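Local structure of Lmo0305 protein (Listeria monocytogenes, 3PJ0) at residues 74-78 with 231-237; 139-145 with 172-177; 5-9 with 306-310; 154-160 with 184-190. The protein is of unknown precise function but belongs to the fold-type I family of pyridoxal-phosphate-dependent proteins and carries that cofactor covalently bound. One frame throughout, in Å; residues are numbered along the deposited sequence.

Contact 1: residues 74-78 with 231-237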
loop_
_atom_site.group_PDB
_atom_site.type_symbol
_atom_site.label_atom_id
_atom_site.label_comp_id
_atom_site.label_asym_id
_atom_site.label_seq_id
_atom_site.Cartn_x
_atom_site.Cartn_y
_atom_site.Cartn_z
HETATM N N MSE A 74 -3.460 3.374 7.405
HETATM C CA MSE A 74 -3.289 4.662 6.729
HETATM C C MSE A 74 -4.577 5.504 6.759
HETATM O O MSE A 74 -4.586 6.698 7.115
HETATM C CB MSE A 74 -2.955 4.399 5.241
HETATM C CG MSE A 74 -2.589 5.621 4.500
HETATM SE SE MSE A 74 -2.019 5.199 2.718
HETATM C CE MSE A 74 -0.411 4.154 3.140
ATOM N N ALA A 75 -5.682 4.879 6.380
ATOM C CA ALA A 75 -6.946 5.614 6.180
ATOM C C ALA A 75 -7.492 6.301 7.424
ATOM O O ALA A 75 -7.949 7.451 7.339
ATOM C CB ALA A 75 -7.989 4.705 5.575
ATOM N N GLN A 76 -7.401 5.630 8.576
ATOM C CA GLN A 76 -7.987 6.153 9.832
ATOM C C GLN A 76 -7.141 7.245 10.493
ATOM O O GLN A 76 -7.702 8.208 10.993
ATOM C CB GLN A 76 -8.331 5.034 10.784
ATOM C CG GLN A 76 -9.417 4.146 10.244
ATOM C CD GLN A 76 -10.136 3.408 11.346
ATOM O OE1 GLN A 76 -11.325 3.648 11.595
ATOM N NE2 GLN A 76 -9.410 2.545 12.058
ATOM N N GLN A 77 -5.810 7.096 10.481
ATOM C CA GLN A 77 -4.931 8.186 10.963
ATOM C C GLN A 77 -5.237 9.475 10.167
ATOM O O GLN A 77 -5.286 10.590 10.722
ATOM C CB GLN A 77 -3.486 7.822 10.729
ATOM C CG GLN A 77 -2.935 6.752 11.608
ATOM C CD GLN A 77 -1.497 6.513 11.234
ATOM O OE1 GLN A 77 -0.791 7.464 10.859
ATOM N NE2 GLN A 77 -1.038 5.248 11.346
ATOM N N ILE A 78 -5.399 9.312 8.850
ATOM C CA ILE A 78 -5.747 10.424 7.957
ATOM C C ILE A 78 -7.118 11.024 8.283
ATOM O O ILE A 78 -7.251 12.261 8.350
ATOM C CB ILE A 78 -5.673 9.984 6.460
ATOM C CG1 ILE A 78 -4.221 9.739 6.091
ATOM C CG2 ILE A 78 -6.324 11.032 5.490
ATOM C CD1 ILE A 78 -4.031 9.028 4.707
ATOM N N TRP A 231 -3.613 13.510 1.519
ATOM C CA TRP A 231 -2.883 12.793 2.565
ATOM C C TRP A 231 -2.446 11.418 2.077
ATOM O O TRP A 231 -1.375 10.947 2.441
ATOM C CB TRP A 231 -3.715 12.658 3.865
ATOM C CG TRP A 231 -3.752 13.898 4.706
ATOM C CD1 TRP A 231 -4.810 14.737 4.883
ATOM C CD2 TRP A 231 -2.679 14.429 5.493
ATOM N NE1 TRP A 231 -4.445 15.777 5.730
ATOM C CE2 TRP A 231 -3.151 15.588 6.130
ATOM C CE3 TRP A 231 -1.368 14.010 5.749
ATOM C CZ2 TRP A 231 -2.338 16.367 6.984
ATOM C CZ3 TRP A 231 -0.572 14.789 6.589
ATOM C CH2 TRP A 231 -1.058 15.942 7.186
ATOM N N LYS A 232 -3.278 10.759 1.271
ATOM C CA LYS A 232 -2.918 9.440 0.703
ATOM C C LYS A 232 -1.569 9.514 -0.066
ATOM O O LYS A 232 -0.719 8.618 0.064
ATOM C CB LYS A 232 -4.020 8.872 -0.210
ATOM C CG LYS A 232 -3.756 7.398 -0.633
ATOM C CD LYS A 232 -4.954 6.677 -1.300
ATOM C CE LYS A 232 -5.187 7.121 -2.724
ATOM N NZ LYS A 232 -6.256 6.324 -3.403
ATOM N N ARG A 233 -1.404 10.547 -0.889
ATOM C CA ARG A 233 -0.145 10.729 -1.621
ATOM C C ARG A 233 1.018 10.973 -0.661
ATOM O O ARG A 233 2.091 10.402 -0.811
ATOM C CB ARG A 233 -0.250 11.806 -2.667
ATOM C CG ARG A 233 1.107 12.157 -3.297
ATOM C CD ARG A 233 1.026 12.262 -4.771
ATOM N NE ARG A 233 0.916 10.935 -5.373
ATOM C CZ ARG A 233 1.948 10.155 -5.715
ATOM N NH1 ARG A 233 3.209 10.534 -5.546
ATOM N NH2 ARG A 233 1.719 8.957 -6.238
ATOM N N ARG A 234 0.786 11.789 0.368
ATOM C CA ARG A 234 1.817 12.067 1.380
ATOM C C ARG A 234 2.287 10.785 2.090
ATOM O O ARG A 234 3.490 10.596 2.359
ATOM C CB ARG A 234 1.264 13.050 2.426
ATOM C CG ARG A 234 1.060 14.471 1.881
ATOM C CD ARG A 234 0.470 15.370 2.944
ATOM N NE ARG A 234 0.309 16.729 2.470
ATOM C CZ ARG A 234 -0.358 17.699 3.104
ATOM N NH1 ARG A 234 -0.960 17.482 4.284
ATOM N NH2 ARG A 234 -0.419 18.919 2.550
ATOM N N TYR A 235 1.328 9.907 2.383
ATOM C CA TYR A 235 1.640 8.652 3.084
ATOM C C TYR A 235 2.260 7.571 2.185
ATOM O O TYR A 235 2.634 6.482 2.651
ATOM C CB TYR A 235 0.355 8.075 3.724
ATOM C CG TYR A 235 0.103 8.475 5.169
ATOM C CD1 TYR A 235 -0.417 9.728 5.506
ATOM C CD2 TYR A 235 0.313 7.558 6.202
ATOM C CE1 TYR A 235 -0.672 10.074 6.830
ATOM C CE2 TYR A 235 0.052 7.900 7.562
ATOM C CZ TYR A 235 -0.445 9.137 7.853
ATOM O OH TYR A 235 -0.713 9.468 9.165
ATOM N N GLY A 236 2.360 7.820 0.889
ATOM C CA GLY A 236 2.853 6.760 0.006
ATOM C C GLY A 236 1.857 5.662 -0.263
ATOM O O GLY A 236 2.251 4.519 -0.555
ATOM N N GLY A 237 0.565 5.998 -0.157
ATOM C CA GLY A 237 -0.544 5.086 -0.479
ATOM C C GLY A 237 -1.154 5.269 -1.884
ATOM O O GLY A 237 -1.980 4.456 -2.323
#

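Contact 2: residues 139-145 with 172-177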
loop_
_atom_site.group_PDB
_atom_site.type_symbol
_atom_site.label_atom_id
_atom_site.label_comp_id
_atom_site.label_asym_id
_atom_site.label_seq_id
_atom_site.Cartn_x
_atom_site.Cartn_y
_atom_site.Cartn_z
ATOM N N SER A 139 -11.590 16.872 18.982
ATOM C CA SER A 139 -12.056 17.107 17.617
ATOM C C SER A 139 -12.958 15.976 17.149
ATOM O O SER A 139 -13.916 16.206 16.402
ATOM C CB SER A 139 -10.898 17.252 16.625
ATOM O OG SER A 139 -10.000 16.157 16.706
ATOM N N SER A 140 -12.609 14.748 17.534
ATOM C CA SER A 140 -13.417 13.599 17.179
ATOM C C SER A 140 -13.386 12.474 18.217
ATOM O O SER A 140 -12.495 12.396 19.100
ATOM C CB SER A 140 -12.941 13.016 15.842
ATOM O OG SER A 140 -11.707 12.388 16.031
ATOM N N VAL A 141 -14.411 11.640 18.104
ATOM C CA VAL A 141 -14.545 10.400 18.843
ATOM C C VAL A 141 -14.568 9.344 17.752
ATOM O O VAL A 141 -15.208 9.519 16.690
ATOM C CB VAL A 141 -15.854 10.362 19.682
ATOM C CG1 VAL A 141 -16.160 8.960 20.210
ATOM C CG2 VAL A 141 -15.754 11.343 20.834
ATOM N N LEU A 142 -13.890 8.244 18.021
ATOM C CA LEU A 142 -13.852 7.106 17.099
ATOM C C LEU A 142 -14.532 5.965 17.805
ATOM O O LEU A 142 -14.263 5.714 18.981
ATOM C CB LEU A 142 -12.405 6.749 16.746
ATOM C CG LEU A 142 -12.144 5.483 15.899
ATOM C CD1 LEU A 142 -10.775 5.625 15.177
ATOM C CD2 LEU A 142 -12.189 4.160 16.695
ATOM N N ILE A 143 -15.442 5.297 17.095
ATOM C CA ILE A 143 -16.195 4.147 17.605
ATOM C C ILE A 143 -15.899 2.938 16.708
ATOM O O ILE A 143 -15.914 3.033 15.489
ATOM C CB ILE A 143 -17.728 4.420 17.551
ATOM C CG1 ILE A 143 -18.088 5.698 18.312
ATOM C CG2 ILE A 143 -18.515 3.202 17.963
ATOM C CD1 ILE A 143 -17.749 5.697 19.810
ATOM N N GLU A 144 -15.619 1.796 17.319
ATOM C CA GLU A 144 -15.343 0.545 16.576
ATOM C C GLU A 144 -16.533 -0.413 16.787
ATOM O O GLU A 144 -16.796 -0.824 17.914
ATOM C CB GLU A 144 -14.047 -0.086 17.099
ATOM C CG GLU A 144 -13.621 -1.333 16.364
ATOM C CD GLU A 144 -12.459 -2.071 17.042
ATOM O OE1 GLU A 144 -11.452 -1.422 17.442
ATOM O OE2 GLU A 144 -12.580 -3.298 17.152
ATOM N N LEU A 145 -17.263 -0.713 15.702
ATOM C CA LEU A 145 -18.430 -1.595 15.741
ATOM C C LEU A 145 -18.093 -2.891 14.995
ATOM O O LEU A 145 -17.851 -2.865 13.789
ATOM C CB LEU A 145 -19.653 -0.948 15.081
ATOM C CG LEU A 145 -20.130 0.387 15.596
ATOM C CD1 LEU A 145 -21.251 0.984 14.742
ATOM C CD2 LEU A 145 -20.587 0.269 17.053
ATOM N N ILE A 172 -18.461 17.703 17.899
ATOM C CA ILE A 172 -17.451 16.631 17.881
ATOM C C ILE A 172 -17.720 15.739 16.649
ATOM O O ILE A 172 -18.827 15.219 16.503
ATOM C CB ILE A 172 -17.506 15.744 19.155
ATOM C CG1 ILE A 172 -17.210 16.565 20.413
ATOM C CG2 ILE A 172 -16.489 14.607 19.036
ATOM C CD1 ILE A 172 -17.569 15.898 21.697
ATOM N N SER A 173 -16.722 15.560 15.779
ATOM C CA SER A 173 -16.868 14.692 14.607
ATOM C C SER A 173 -16.900 13.244 15.092
ATOM O O SER A 173 -16.241 12.919 16.081
ATOM C CB SER A 173 -15.708 14.868 13.620
ATOM O OG SER A 173 -15.625 16.190 13.109
ATOM N N LEU A 174 -17.683 12.392 14.427
ATOM C CA LEU A 174 -17.825 10.997 14.839
ATOM C C LEU A 174 -17.353 10.159 13.666
ATOM O O LEU A 174 -17.858 10.326 12.544
ATOM C CB LEU A 174 -19.283 10.665 15.210
ATOM C CG LEU A 174 -19.518 9.401 16.076
ATOM C CD1 LEU A 174 -18.892 9.521 17.462
ATOM C CD2 LEU A 174 -21.034 9.056 16.191
ATOM N N HIS A 175 -16.358 9.297 13.927
ATOM C CA HIS A 175 -15.734 8.429 12.935
ATOM C C HIS A 175 -15.949 6.956 13.267
ATOM O O HIS A 175 -15.705 6.529 14.409
ATOM C CB HIS A 175 -14.199 8.663 12.847
ATOM C CG HIS A 175 -13.521 7.692 11.927
ATOM N ND1 HIS A 175 -13.556 7.834 10.557
ATOM C CD2 HIS A 175 -12.837 6.543 12.176
ATOM C CE1 HIS A 175 -12.912 6.823 10.002
ATOM N NE2 HIS A 175 -12.485 6.011 10.958
ATOM N N LEU A 176 -16.375 6.179 12.262
ATOM C CA LEU A 176 -16.611 4.749 12.417
ATOM C C LEU A 176 -15.463 3.881 11.946
ATOM O O LEU A 176 -15.100 3.928 10.778
ATOM C CB LEU A 176 -17.886 4.323 11.651
ATOM C CG LEU A 176 -18.224 2.817 11.567
ATOM C CD1 LEU A 176 -18.337 2.230 12.976
ATOM C CD2 LEU A 176 -19.517 2.567 10.773
ATOM N N ASP A 177 -14.848 3.152 12.887
ATOM C CA ASP A 177 -13.915 2.104 12.562
ATOM C C ASP A 177 -14.845 0.931 12.252
ATOM O O ASP A 177 -15.329 0.229 13.140
ATOM C CB ASP A 177 -12.900 1.778 13.693
ATOM C CG ASP A 177 -11.935 0.666 13.293
ATOM O OD1 ASP A 177 -12.301 -0.139 12.409
ATOM O OD2 ASP A 177 -10.801 0.619 13.826
HETATM O O HOH W 1 -10.396 0.811 16.552
HETATM O O HOH W 2 -15.203 -2.551 13.166
#

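Contact 3: residues 5-9 with 306-310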
loop_
_atom_site.group_PDB
_atom_site.type_symbol
_atom_site.label_atom_id
_atom_site.label_comp_id
_atom_site.label_asym_id
_atom_site.label_seq_id
_atom_site.Cartn_x
_atom_site.Cartn_y
_atom_site.Cartn_z
ATOM N N THR A 5 3.359 -27.138 19.796
ATOM C CA THR A 5 2.565 -28.357 19.621
ATOM C C THR A 5 1.137 -27.985 19.156
ATOM O O THR A 5 0.600 -28.598 18.213
ATOM C CB THR A 5 2.487 -29.185 20.921
ATOM O OG1 THR A 5 3.808 -29.546 21.373
ATOM C CG2 THR A 5 1.655 -30.467 20.699
ATOM N N LEU A 6 0.540 -26.976 19.798
ATOM C CA LEU A 6 -0.805 -26.498 19.415
ATOM C C LEU A 6 -0.803 -25.931 18.005
ATOM O O LEU A 6 -1.686 -26.224 17.207
ATOM C CB LEU A 6 -1.311 -25.427 20.392
ATOM C CG LEU A 6 -2.740 -24.902 20.160
ATOM C CD1 LEU A 6 -3.778 -26.005 20.317
ATOM C CD2 LEU A 6 -3.066 -23.762 21.097
ATOM N N LYS A 7 0.194 -25.098 17.706
ATOM C CA LYS A 7 0.342 -24.480 16.374
ATOM C C LYS A 7 0.396 -25.561 15.288
ATOM O O LYS A 7 -0.305 -25.484 14.281
ATOM C CB LYS A 7 1.643 -23.657 16.332
ATOM C CG LYS A 7 1.984 -23.045 14.974
ATOM C CD LYS A 7 3.520 -22.928 14.739
ATOM C CE LYS A 7 4.152 -24.325 14.455
ATOM N NZ LYS A 7 5.621 -24.350 14.192
ATOM N N THR A 8 1.238 -26.563 15.508
ATOM C CA THR A 8 1.431 -27.659 14.559
ATOM C C THR A 8 0.166 -28.479 14.395
ATOM O O THR A 8 -0.221 -28.807 13.275
ATOM C CB THR A 8 2.617 -28.570 14.993
ATOM O OG1 THR A 8 3.835 -27.815 14.888
ATOM C CG2 THR A 8 2.716 -29.824 14.131
ATOM N N SER A 9 -0.486 -28.792 15.514
ATOM C CA SER A 9 -1.742 -29.539 15.486
ATOM C C SER A 9 -2.820 -28.807 14.680
ATOM O O SER A 9 -3.562 -29.409 13.886
ATOM C CB SER A 9 -2.229 -29.732 16.918
ATOM O OG SER A 9 -3.479 -30.380 16.956
ATOM N N ILE A 306 -5.269 -30.204 25.743
ATOM C CA ILE A 306 -6.611 -30.705 25.426
ATOM C C ILE A 306 -6.971 -30.390 23.963
ATOM O O ILE A 306 -7.378 -31.267 23.215
ATOM C CB ILE A 306 -7.662 -30.100 26.389
ATOM C CG1 ILE A 306 -7.437 -30.673 27.806
ATOM C CG2 ILE A 306 -9.072 -30.393 25.895
ATOM C CD1 ILE A 306 -8.283 -30.003 28.919
ATOM N N LEU A 307 -6.776 -29.155 23.549
ATOM C CA LEU A 307 -7.121 -28.767 22.186
ATOM C C LEU A 307 -6.280 -29.541 21.160
ATOM O O LEU A 307 -6.784 -29.951 20.128
ATOM C CB LEU A 307 -6.985 -27.257 21.989
ATOM C CG LEU A 307 -7.909 -26.320 22.785
ATOM C CD1 LEU A 307 -7.730 -24.880 22.292
ATOM C CD2 LEU A 307 -9.408 -26.734 22.714
ATOM N N THR A 308 -5.001 -29.768 21.455
ATOM C CA THR A 308 -4.141 -30.557 20.564
ATOM C C THR A 308 -4.678 -31.965 20.376
ATOM O O THR A 308 -4.772 -32.458 19.248
ATOM C CB THR A 308 -2.701 -30.635 21.131
ATOM O OG1 THR A 308 -2.169 -29.313 21.189
ATOM C CG2 THR A 308 -1.779 -31.512 20.274
ATOM N N LYS A 309 -5.049 -32.616 21.477
ATOM C CA LYS A 309 -5.546 -33.976 21.401
ATOM C C LYS A 309 -6.823 -34.006 20.577
ATOM O O LYS A 309 -6.985 -34.886 19.728
ATOM C CB LYS A 309 -5.813 -34.538 22.804
ATOM C CG LYS A 309 -6.520 -35.888 22.815
ATOM C CD LYS A 309 -6.678 -36.452 24.222
ATOM C CE LYS A 309 -7.451 -37.768 24.205
ATOM N NZ LYS A 309 -7.705 -38.269 25.579
ATOM N N ILE A 310 -7.703 -33.025 20.797
ATOM C CA ILE A 310 -8.993 -33.000 20.114
ATOM C C ILE A 310 -8.837 -32.726 18.624
ATOM O O ILE A 310 -9.506 -33.359 17.819
ATOM C CB ILE A 310 -9.952 -31.975 20.735
ATOM C CG1 ILE A 310 -10.338 -32.395 22.154
ATOM C CG2 ILE A 310 -11.219 -31.865 19.896
ATOM C CD1 ILE A 310 -11.220 -31.339 22.863
#

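Contact 4: residues 154-160 with 184-190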
loop_
_atom_site.group_PDB
_atom_site.type_symbol
_atom_site.label_atom_id
_atom_site.label_comp_id
_atom_site.label_asym_id
_atom_site.label_seq_id
_atom_site.Cartn_x
_atom_site.Cartn_y
_atom_site.Cartn_z
ATOM N N LEU A 154 -21.131 -4.847 21.183
ATOM C CA LEU A 154 -21.838 -3.713 20.611
ATOM C C LEU A 154 -22.743 -3.030 21.606
ATOM O O LEU A 154 -23.397 -3.688 22.401
ATOM C CB LEU A 154 -22.765 -4.199 19.463
ATOM C CG LEU A 154 -22.106 -4.654 18.165
ATOM C CD1 LEU A 154 -23.110 -5.334 17.226
ATOM C CD2 LEU A 154 -21.459 -3.431 17.475
ATOM N N PRO A 155 -22.816 -1.690 21.549
ATOM C CA PRO A 155 -23.848 -1.023 22.305
ATOM C C PRO A 155 -25.207 -1.218 21.610
ATOM O O PRO A 155 -25.283 -1.464 20.388
ATOM C CB PRO A 155 -23.441 0.442 22.221
ATOM C CG PRO A 155 -22.777 0.558 20.890
ATOM C CD PRO A 155 -21.997 -0.744 20.778
ATOM N N ALA A 156 -26.278 -1.116 22.378
ATOM C CA ALA A 156 -27.604 -1.083 21.768
ATOM C C ALA A 156 -27.598 0.028 20.694
ATOM O O ALA A 156 -26.914 1.050 20.848
ATOM C CB ALA A 156 -28.642 -0.783 22.828
ATOM N N PHE A 157 -28.356 -0.166 19.617
ATOM C CA PHE A 157 -28.375 0.837 18.554
ATOM C C PHE A 157 -28.826 2.207 19.082
ATOM O O PHE A 157 -28.240 3.222 18.750
ATOM C CB PHE A 157 -29.219 0.396 17.343
ATOM C CG PHE A 157 -28.962 1.241 16.111
ATOM C CD1 PHE A 157 -27.843 1.010 15.326
ATOM C CD2 PHE A 157 -29.803 2.298 15.780
ATOM C CE1 PHE A 157 -27.580 1.804 14.207
ATOM C CE2 PHE A 157 -29.540 3.096 14.655
ATOM C CZ PHE A 157 -28.429 2.853 13.888
ATOM N N GLU A 158 -29.822 2.220 19.958
ATOM C CA GLU A 158 -30.326 3.478 20.530
ATOM C C GLU A 158 -29.241 4.261 21.270
ATOM O O GLU A 158 -29.291 5.486 21.357
ATOM C CB GLU A 158 -31.525 3.230 21.445
ATOM C CG GLU A 158 -32.755 2.686 20.713
ATOM C CD GLU A 158 -32.637 1.213 20.332
ATOM O OE1 GLU A 158 -31.715 0.532 20.833
ATOM O OE2 GLU A 158 -33.450 0.748 19.519
ATOM N N GLU A 159 -28.258 3.558 21.829
ATOM C CA GLU A 159 -27.172 4.228 22.526
ATOM C C GLU A 159 -26.181 4.850 21.531
ATOM O O GLU A 159 -25.542 5.874 21.814
ATOM C CB GLU A 159 -26.493 3.262 23.502
ATOM C CG GLU A 159 -27.412 2.772 24.622
ATOM C CD GLU A 159 -27.931 3.874 25.574
ATOM O OE1 GLU A 159 -27.403 5.007 25.567
ATOM O OE2 GLU A 159 -28.854 3.574 26.365
ATOM N N LEU A 160 -26.035 4.228 20.362
ATOM C CA LEU A 160 -25.190 4.780 19.313
ATOM C C LEU A 160 -25.876 6.052 18.806
ATOM O O LEU A 160 -25.231 7.053 18.592
ATOM C CB LEU A 160 -25.001 3.712 18.223
ATOM C CG LEU A 160 -23.970 3.902 17.117
ATOM C CD1 LEU A 160 -22.578 4.118 17.700
ATOM C CD2 LEU A 160 -23.995 2.670 16.220
ATOM N N ILE A 184 -22.020 -6.846 11.363
ATOM C CA ILE A 184 -22.983 -6.423 12.399
ATOM C C ILE A 184 -24.397 -6.044 11.906
ATOM O O ILE A 184 -25.315 -5.898 12.707
ATOM C CB ILE A 184 -22.409 -5.265 13.274
ATOM C CG1 ILE A 184 -22.350 -3.919 12.522
ATOM C CG2 ILE A 184 -21.044 -5.636 13.824
ATOM C CD1 ILE A 184 -21.852 -2.769 13.343
ATOM N N THR A 185 -24.603 -5.924 10.605
ATOM C CA THR A 185 -25.940 -5.543 10.116
ATOM C C THR A 185 -27.016 -6.574 10.495
ATOM O O THR A 185 -28.123 -6.196 10.842
ATOM C CB THR A 185 -25.955 -5.187 8.619
ATOM O OG1 THR A 185 -25.697 -6.341 7.824
ATOM C CG2 THR A 185 -24.916 -4.118 8.316
ATOM N N PRO A 186 -26.679 -7.886 10.502
ATOM C CA PRO A 186 -27.754 -8.842 10.918
ATOM C C PRO A 186 -28.287 -8.634 12.355
ATOM O O PRO A 186 -29.517 -8.606 12.570
ATOM C CB PRO A 186 -27.086 -10.217 10.771
ATOM C CG PRO A 186 -25.976 -9.990 9.761
ATOM C CD PRO A 186 -25.473 -8.582 10.017
ATOM N N PHE A 187 -27.394 -8.409 13.311
ATOM C CA PHE A 187 -27.786 -8.182 14.705
ATOM C C PHE A 187 -28.537 -6.869 14.883
ATOM O O PHE A 187 -29.581 -6.839 15.494
ATOM C CB PHE A 187 -26.583 -8.195 15.658
ATOM C CG PHE A 187 -26.914 -7.711 17.034
ATOM C CD1 PHE A 187 -27.576 -8.533 17.923
ATOM C CD2 PHE A 187 -26.639 -6.408 17.412
ATOM C CE1 PHE A 187 -27.930 -8.061 19.203
ATOM C CE2 PHE A 187 -26.982 -5.944 18.670
ATOM C CZ PHE A 187 -27.642 -6.766 19.568
ATOM N N TYR A 188 -28.018 -5.800 14.295
ATOM C CA TYR A 188 -28.705 -4.524 14.407
ATOM C C TYR A 188 -30.006 -4.436 13.601
ATOM O O TYR A 188 -30.851 -3.623 13.911
ATOM C CB TYR A 188 -27.787 -3.368 14.027
ATOM C CG TYR A 188 -26.858 -2.848 15.097
ATOM C CD1 TYR A 188 -27.234 -2.789 16.443
ATOM C CD2 TYR A 188 -25.644 -2.289 14.742
ATOM C CE1 TYR A 188 -26.368 -2.233 17.420
ATOM C CE2 TYR A 188 -24.783 -1.715 15.696
ATOM C CZ TYR A 188 -25.154 -1.676 17.023
ATOM O OH TYR A 188 -24.265 -1.107 17.936
ATOM N N GLN A 189 -30.172 -5.276 12.591
ATOM C CA GLN A 189 -31.336 -5.188 11.704
ATOM C C GLN A 189 -31.402 -3.749 11.091
ATOM O O GLN A 189 -32.465 -3.121 10.952
ATOM C CB GLN A 189 -32.607 -5.687 12.392
ATOM C CG GLN A 189 -32.589 -7.215 12.549
ATOM C CD GLN A 189 -32.675 -7.917 11.208
ATOM O OE1 GLN A 189 -33.685 -7.775 10.504
ATOM N NE2 GLN A 189 -31.614 -8.656 10.819
ATOM N N LYS A 190 -30.205 -3.261 10.751
ATOM C CA LYS A 190 -29.974 -1.949 10.112
ATOM C C LYS A 190 -29.081 -2.151 8.904
ATOM O O LYS A 190 -28.195 -2.997 8.929
ATOM C CB LYS A 190 -29.278 -0.968 11.077
ATOM C CG LYS A 190 -30.103 -0.618 12.322
ATOM C CD LYS A 190 -31.223 0.367 12.053
ATOM C CE LYS A 190 -32.096 0.545 13.265
ATOM N NZ LYS A 190 -33.026 1.711 13.135
#

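Contact 1: residues 74-78 with 231-237
One direct hydrogen bond joins helix 72-87 to the end of helix 222-234: the phenol of Y235 donates from OH to OE1 of Q77 at 2.6 Å, meeting the amide in the plane of the ring. The same hydroxyl also bonds Q112, while NE2 of Q77 reaches the backbone carbonyl of R234 of the second subunit. Helix termination shapes the other side of the contact. G236, with a positive phi of 75°, closes helix 222-234 in a Schellman motif: G237 N bonds K232 O at 2.9 Å and G236 N bonds R233 O at 3.1 Å. A further bond from the carbonyl of G236 to S71 of the second subunit places this helix end in the dimer interface, within the large domain of a fold-type I protein. Apolar packing does the rest. I78 fits between the W231 and Y235 side chains, its CG2 lying 3.5 Å from W231 CB and its CG1 3.6 Å from Y235 CE1, with an off-centre CH-pi approach of CD1 to the tyrosine ring centroid at 4.3 Å. Selenomethionine M74, extended through chi1 and chi2, brings SE to 3.9 Å from Y235 CB and 3.5 Å from G237 CA. A beta carbon on G237 would fall only 2.2 Å from that selenium, so the close approach depends on a residue without a side chain.

Contact 2: residues 139-145 with 172-177
Five good backbone hydrogen bonds tie the parallel strands 140-144 and 173-177 together. They alternate in direction: S173 N to S139 O (2.9 Å), V141 N to S173 O (3.0 Å), H175 N to V141 O (3.0 Å), I143 N to H175 O (3.0 Å) and D177 N to I143 O (2.8 Å). A sixth, from L145 N to D177 O at 3.3 Å, is weak and marks where the pairing gives out. CA-H...O contacts, such as S140 CA to S173 O at 3.1 Å, fill the intervals. The carboxylates of E144 and D177 lie on the same face of the sheet, OE1 and OD2 being 4.2 Å apart. A water donates to both, at 2.6 Å to E144 OE1 and 2.8 Å to D177 OD2, and so bridges the two like-charged groups; E144 OE2 accepts a hydrogen bond from the backbone N of R148. On the face bearing V141, I143, L174 and L176 the packing is apolar: L174 CD1 sits 3.9 Å from V141 CB and 4.0 Å from I143 CG1, with L145 CD1 to L176 CD1 at 3.6 Å. Helix 157-170 covers L174 and links the two strands as a beta-alpha-beta unit of the mixed central sheet. On the other face, D177 OD2 hydrogen-bonds Q76 and N1 of the pyridoxal phosphate-modified K208, the aspartate-to-pyridine-nitrogen pairing characteristic of the fold-type I cofactor site.

Contact 3: residues 5-9 with 306-310
T308 is the side chain most covered where helices 2-11 and 300-314 run side by side, their short segments inclined at 25° with axes 9.1 Å apart. Its m rotamer turns OG1 back onto its own helix, to the carbonyl of G304, and frees the methyl for packing: T308 CG2 lies 3.6 Å from T5 CG2 and 3.8 Å from S9 CB. T5 adopts the same m rotamer and likewise bonds its hydroxyl to a carbonyl one turn back, that of G1, so the two threonines meet methyl to methyl. L6 takes the t, p conformation, which carries CD1 across to 3.8 Å from L307 CB and 3.8 Å from T308 OG1. L307, in the m, t conformation, continues this apolar patch toward L322, which L6 touches as well. The backbones come closest at L6 and T308, whose CA atoms are 5.4 Å apart, a spacing suited to the small hydroxyl residues along this line. The t rotamer of S9 directs its hydroxyl at the second helix. OG comes within 3.4 Å of T308 O without forming a hydrogen bond, and is bonded instead to the side chains of D312 and Q311, further along helix 300-314. Between the segments themselves, then, the chemistry is van der Waals contact with hydroxyls engaged by other partners, and the polar tie from the N-terminal helix is made one turn onward.

Contact 4: residues 154-160 with 184-190
Y188, the residue with most surface covered, inserts its ring between L154 and F157. L154 CD1 lies over one face of the ring and F157 CD1 over the opposite one. The pairing with F157 is a T-shaped stack in which the phenylalanine presents its edge to the tyrosine face, the centroids 5.2 Å apart and the planes at 77°. At the tip of the ring, Y188 OH donates a hydrogen bond to P155 O at 2.7 Å, satisfying a carbonyl just ahead of A156, the N-cap of helix 157-170. L154 widens the apolar patch: its CD2 touches Y188 OH at 3.7 Å, while its CD1 reaches F187 CD2 at 3.7 Å and I184 CG2 at 4.0 Å. F157 has a second partner in K190. After the short helix 185-188 the chain leaves helical geometry at Q189, which has positive phi, and K190 then lays its aliphatic part over the phenylalanine ring, with CG 4.0 Å from the centroid and only 12° off the normal, a CH-pi contact made by the stem of a charged side chain. The contact thus joins the start of helix 157-170 to the short helix 185-188. Helix 192-196 adjoins it through I195, which touches F157, I184 and K190; helix 260-275 meets P186 and F187 through F264, and L145, just beyond strand 140-144, packs against L160 and I184.

In the fold
Contacts 1, 2 and 4 belong to the large cofactor-binding domain, whereas contact 3 pairs the N-terminal helix with helix 300-314 some 40 Å from contacts 1 and 2, centre to centre, and on the opposite side of the chain's centre from both. Along the sequence contact 3 spans all the others, and contact 1 encloses contacts 2 and 4, whose segments alternate around helix 157-170. Contacts 2 and 4, with centres 16 Å apart, meet through L145. Contacts 1 and 2 meet through Q76, which bonds H175 and D177. Helix 72-87 therefore connects the cofactor-bearing side of the central sheet with the dimer interface at contact 1.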